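Local coordinates for hydrogenase maturation factor (Thermoanaerobacter tengcongensis, PDB 3VTH), which probably uses ATP to transfer the carbamoyl group of carbamoyl phosphate to its partner protein HypE during [NiFe]-hydrogenase maturation, at residues A603-L607 with I608-K612; T554-G557 with F558-D561. All coordinates share one frame; numbering follows the deposited sequence.

Contact 1: A603-L607 with I608-K612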
# COMPACT_ATOMS: atom_id res chain seq x y z
N ALA A 603 9.71 -14.99 -20.26
CA ALA A 603 10.14 -15.96 -21.29
C ALA A 603 8.96 -16.76 -21.87
O ALA A 603 8.85 -16.95 -23.09
CB ALA A 603 11.21 -16.91 -20.72
N VAL A 604 8.09 -17.25 -20.99
CA VAL A 604 6.87 -17.95 -21.42
C VAL A 604 5.97 -17.05 -22.25
O VAL A 604 5.50 -17.46 -23.33
CB VAL A 604 6.06 -18.50 -20.21
CG1 VAL A 604 4.71 -19.10 -20.67
CG2 VAL A 604 6.89 -19.52 -19.43
N ALA A 605 5.72 -15.83 -21.78
CA ALA A 605 4.81 -14.92 -22.49
C ALA A 605 5.30 -14.63 -23.92
O ALA A 605 4.50 -14.63 -24.88
CB ALA A 605 4.61 -13.62 -21.72
N ALA A 606 6.61 -14.42 -24.06
CA ALA A 606 7.24 -14.16 -25.37
C ALA A 606 7.17 -15.39 -26.28
O ALA A 606 6.86 -15.28 -27.47
CB ALA A 606 8.70 -13.72 -25.18
N LEU A 607 7.45 -16.56 -25.71
CA LEU A 607 7.51 -17.80 -26.46
C LEU A 607 6.16 -18.20 -27.02
O LEU A 607 6.09 -18.73 -28.12
CB LEU A 607 8.08 -18.94 -25.61
CG LEU A 607 9.61 -18.96 -25.54
CD1 LEU A 607 10.08 -19.92 -24.45
CD2 LEU A 607 10.21 -19.34 -26.90
N ILE A 608 5.10 -17.97 -26.25
CA ILE A 608 3.77 -18.31 -26.76
C ILE A 608 3.05 -17.12 -27.40
O ILE A 608 1.85 -17.16 -27.67
CB ILE A 608 2.90 -19.07 -25.74
CG1 ILE A 608 2.48 -18.17 -24.57
CG2 ILE A 608 3.68 -20.31 -25.22
CD1 ILE A 608 1.46 -18.82 -23.64
N GLY A 609 3.81 -16.06 -27.67
CA GLY A 609 3.30 -14.93 -28.43
C GLY A 609 2.25 -14.07 -27.73
O GLY A 609 1.42 -13.46 -28.40
N VAL A 610 2.30 -14.00 -26.42
CA VAL A 610 1.46 -13.09 -25.67
C VAL A 610 1.84 -11.66 -25.97
O VAL A 610 1.03 -10.86 -26.26
CB VAL A 610 1.52 -13.38 -24.18
CG1 VAL A 610 0.85 -12.31 -23.36
CG2 VAL A 610 0.92 -14.67 -23.88
N ARG A 611 3.11 -11.37 -25.88
CA ARG A 611 3.73 -10.08 -26.17
C ARG A 611 5.21 -10.31 -26.50
O ARG A 611 5.79 -11.28 -26.02
CB ARG A 611 3.64 -9.15 -24.94
CG ARG A 611 2.40 -8.25 -24.96
CD ARG A 611 2.38 -7.26 -23.81
NE ARG A 611 1.30 -6.29 -24.02
CZ ARG A 611 1.48 -5.05 -24.47
NH1 ARG A 611 2.71 -4.60 -24.74
NH2 ARG A 611 0.44 -4.24 -24.63
N LYS A 612 5.81 -9.44 -27.31
CA LYS A 612 7.26 -9.50 -27.50
C LYS A 612 7.94 -8.33 -26.81
O LYS A 612 9.13 -8.39 -26.49
CB LYS A 612 7.64 -9.52 -28.99
CG LYS A 612 7.06 -10.69 -29.78
CD LYS A 612 8.14 -11.47 -30.55
CE LYS A 612 8.75 -10.67 -31.70
NZ LYS A 612 9.96 -11.34 -32.27

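Contact 2: T554-G557 with F558-D561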
# COMPACT_ATOMS: atom_id res chain seq x y z
N THR A 554 14.74 -11.72 -23.31
CA THR A 554 14.72 -12.57 -22.13
C THR A 554 14.49 -14.01 -22.55
O THR A 554 15.19 -14.91 -22.07
CB THR A 554 13.62 -12.13 -21.12
OG1 THR A 554 14.00 -10.88 -20.55
CG2 THR A 554 13.49 -13.16 -20.00
N ALA A 555 13.54 -14.23 -23.45
CA ALA A 555 13.28 -15.58 -23.95
C ALA A 555 14.52 -16.18 -24.63
O ALA A 555 14.84 -17.35 -24.42
CB ALA A 555 12.10 -15.60 -24.91
N LEU A 556 15.22 -15.39 -25.44
CA LEU A 556 16.44 -15.87 -26.10
C LEU A 556 17.52 -16.28 -25.09
O LEU A 556 18.21 -17.30 -25.25
CB LEU A 556 16.99 -14.81 -27.06
CG LEU A 556 16.16 -14.59 -28.32
CD1 LEU A 556 16.66 -13.38 -29.07
CD2 LEU A 556 16.20 -15.85 -29.21
N GLY A 557 17.68 -15.47 -24.05
CA GLY A 557 18.53 -15.83 -22.93
C GLY A 557 18.17 -17.19 -22.33
O GLY A 557 19.04 -18.03 -22.10
N PHE A 558 16.88 -17.42 -22.09
CA PHE A 558 16.43 -18.68 -21.47
C PHE A 558 16.68 -19.90 -22.37
O PHE A 558 16.86 -21.02 -21.86
CB PHE A 558 14.95 -18.60 -21.05
CG PHE A 558 14.73 -18.04 -19.66
CD1 PHE A 558 14.13 -18.81 -18.67
CD2 PHE A 558 15.18 -16.76 -19.33
CE1 PHE A 558 13.94 -18.30 -17.37
CE2 PHE A 558 14.99 -16.25 -18.04
CZ PHE A 558 14.37 -17.03 -17.05
N ILE A 559 16.69 -19.67 -23.69
CA ILE A 559 16.85 -20.77 -24.65
C ILE A 559 18.21 -20.78 -25.36
O ILE A 559 18.39 -21.54 -26.31
CB ILE A 559 15.72 -20.77 -25.72
CG1 ILE A 559 15.79 -19.54 -26.63
CG2 ILE A 559 14.37 -20.93 -25.02
CD1 ILE A 559 14.89 -19.61 -27.90
N PHE A 560 19.16 -19.96 -24.89
CA PHE A 560 20.42 -19.69 -25.61
C PHE A 560 21.18 -20.94 -26.08
O PHE A 560 21.77 -20.96 -27.17
CB PHE A 560 21.34 -18.77 -24.80
CG PHE A 560 22.17 -19.49 -23.76
CD1 PHE A 560 23.54 -19.69 -23.96
CD2 PHE A 560 21.59 -19.98 -22.59
CE1 PHE A 560 24.32 -20.36 -23.00
CE2 PHE A 560 22.36 -20.65 -21.61
CZ PHE A 560 23.72 -20.83 -21.81
N ASP A 561 21.18 -21.99 -25.26
CA ASP A 561 21.99 -23.18 -25.57
C ASP A 561 21.18 -24.28 -26.24
O ASP A 561 21.63 -25.42 -26.33
CB ASP A 561 22.66 -23.72 -24.30
CG ASP A 561 21.66 -24.01 -23.19
OD1 ASP A 561 20.44 -23.84 -23.41
OD2 ASP A 561 22.09 -24.41 -22.10

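Contact 1: A603-L607 with I608-K612
V610 folds back on A605 at the end of the helix, CB against CB at 4.0 Å between A605 and V610. The backbone makes this possible: V610 N donates to A605 O at 2.8 Å, with an N-H...O angle of 145°, and G609 N bonds to A606 O. These two bonds make a Schellman motif, in which G609 takes the positive phi (70°) that a residue without a side chain adopts most easily. The apolar pairing of A605 with V610 is the hydrophobic contact that commonly accompanies this motif; a methyl on the helix lets the valine come close, and V610 CB lies 3.3 Å from A605 O.

I608 is the last to give a regular helical bond, its N reaching V604 O at 3.0 Å. With CG1 tucked between its own backbone N and carbonyl carbon (chi1 70°), the isoleucine lays CG1 3.3 Å from V604 O and extends CD1 alongside V604, where I608 CD1 and V604 CG1 stand 4.4 Å apart. Trimming I608 to an alanine would probably leave V604 CG1 without this neighbour and open a gap where the longer branch now lies. On another side of the turn, A606 CA offers its hydrogen to R611 O at 3.3 Å; that oxygen is buried and has no conventional hydrogen-bond partner in the model. The small side chain of A606 probably lets the chain pass this near.

The R611 side chain leads away to a salt bridge with E623 of helix 619-626, the helix that also meets A605 and V610. V604 and I608 face helices 649-662 and 666-692, while A606 packs on helix 551-559, so the helix end packs among four neighbouring helices.

Contact 2: T554-G557 with F558-D561
T554 and F558 stand side by side one helical turn apart, the threonine methyl CG2 resting 4.0 Å from F558 CE2. The torsions of T554 explain the pairing: CG2 is anti to the backbone N, which brings it to the ring, while OG1 lies beside that N (chi1 -70°) and makes a weak hydrogen bond to A547 O. A threonine thus serves a polar and an apolar neighbour at once. The backbone is firm here too, F558 N giving T554 O a bond of 3.0 Å at an N-H...O angle of 153°. The same oxygen lies 3.3 Å from F558 CD2, oblique to the ring.

Farther along, the packing stays close but the bonding slackens. I559 N is shared between weak bonds to A555 O and L556 O. Its CG1 nevertheless presses to 3.3 Å from A555 O, and I559 CD1 meets L556 CD2 at 4.2 Å where the two branched chains cross; both are shapes well suited to a buried apolar flank. F560 marks the looser side. Its N makes a weak bond of 3.4 Å to G557 O, and its ring, whose CD2 approaches that same oxygen obliquely, turns away from the helix body. One face of the ring carries D561 CB over its centre, 3.8 Å above the plane, and this aspartate lies in solvent, a fitting place for a charge.

This is i to i+4 and i to i+3 packing near the C-terminal end of helix 551-559, in the second Kae1-like subdomain. F558 and A555 pack on helix 597-607, and A555, L556 and I559 share F569 of helix 567-572. L556 and F560 reach helix 575-587, while T554, F558 and F560 also touch strand 530-542, so the helix packs against that strand and three helices.

Following the chain from the N terminus, contact 2 comes first, on helix 551-559 and the residues that follow it, and is complete before contact 1 begins at 603. Neither closes a long loop; they stand in series without nesting or crossing. Between them run helices 567-572 and 575-587, strand 591-594 and the start of helix 597-607, which brings the chain back against helix 551-559. There the two contacts meet: A603 CB lies 3.8 Å from F558 CG, and the methyls of A606 and A555 touch. The alanines A555, A603 and A606 probably allow this close approach. The packing between the contacts joins helices 551-559 and 597-607 of the second Kae1-like subdomain, with contact 1 turning the chain onward to helix 619-626.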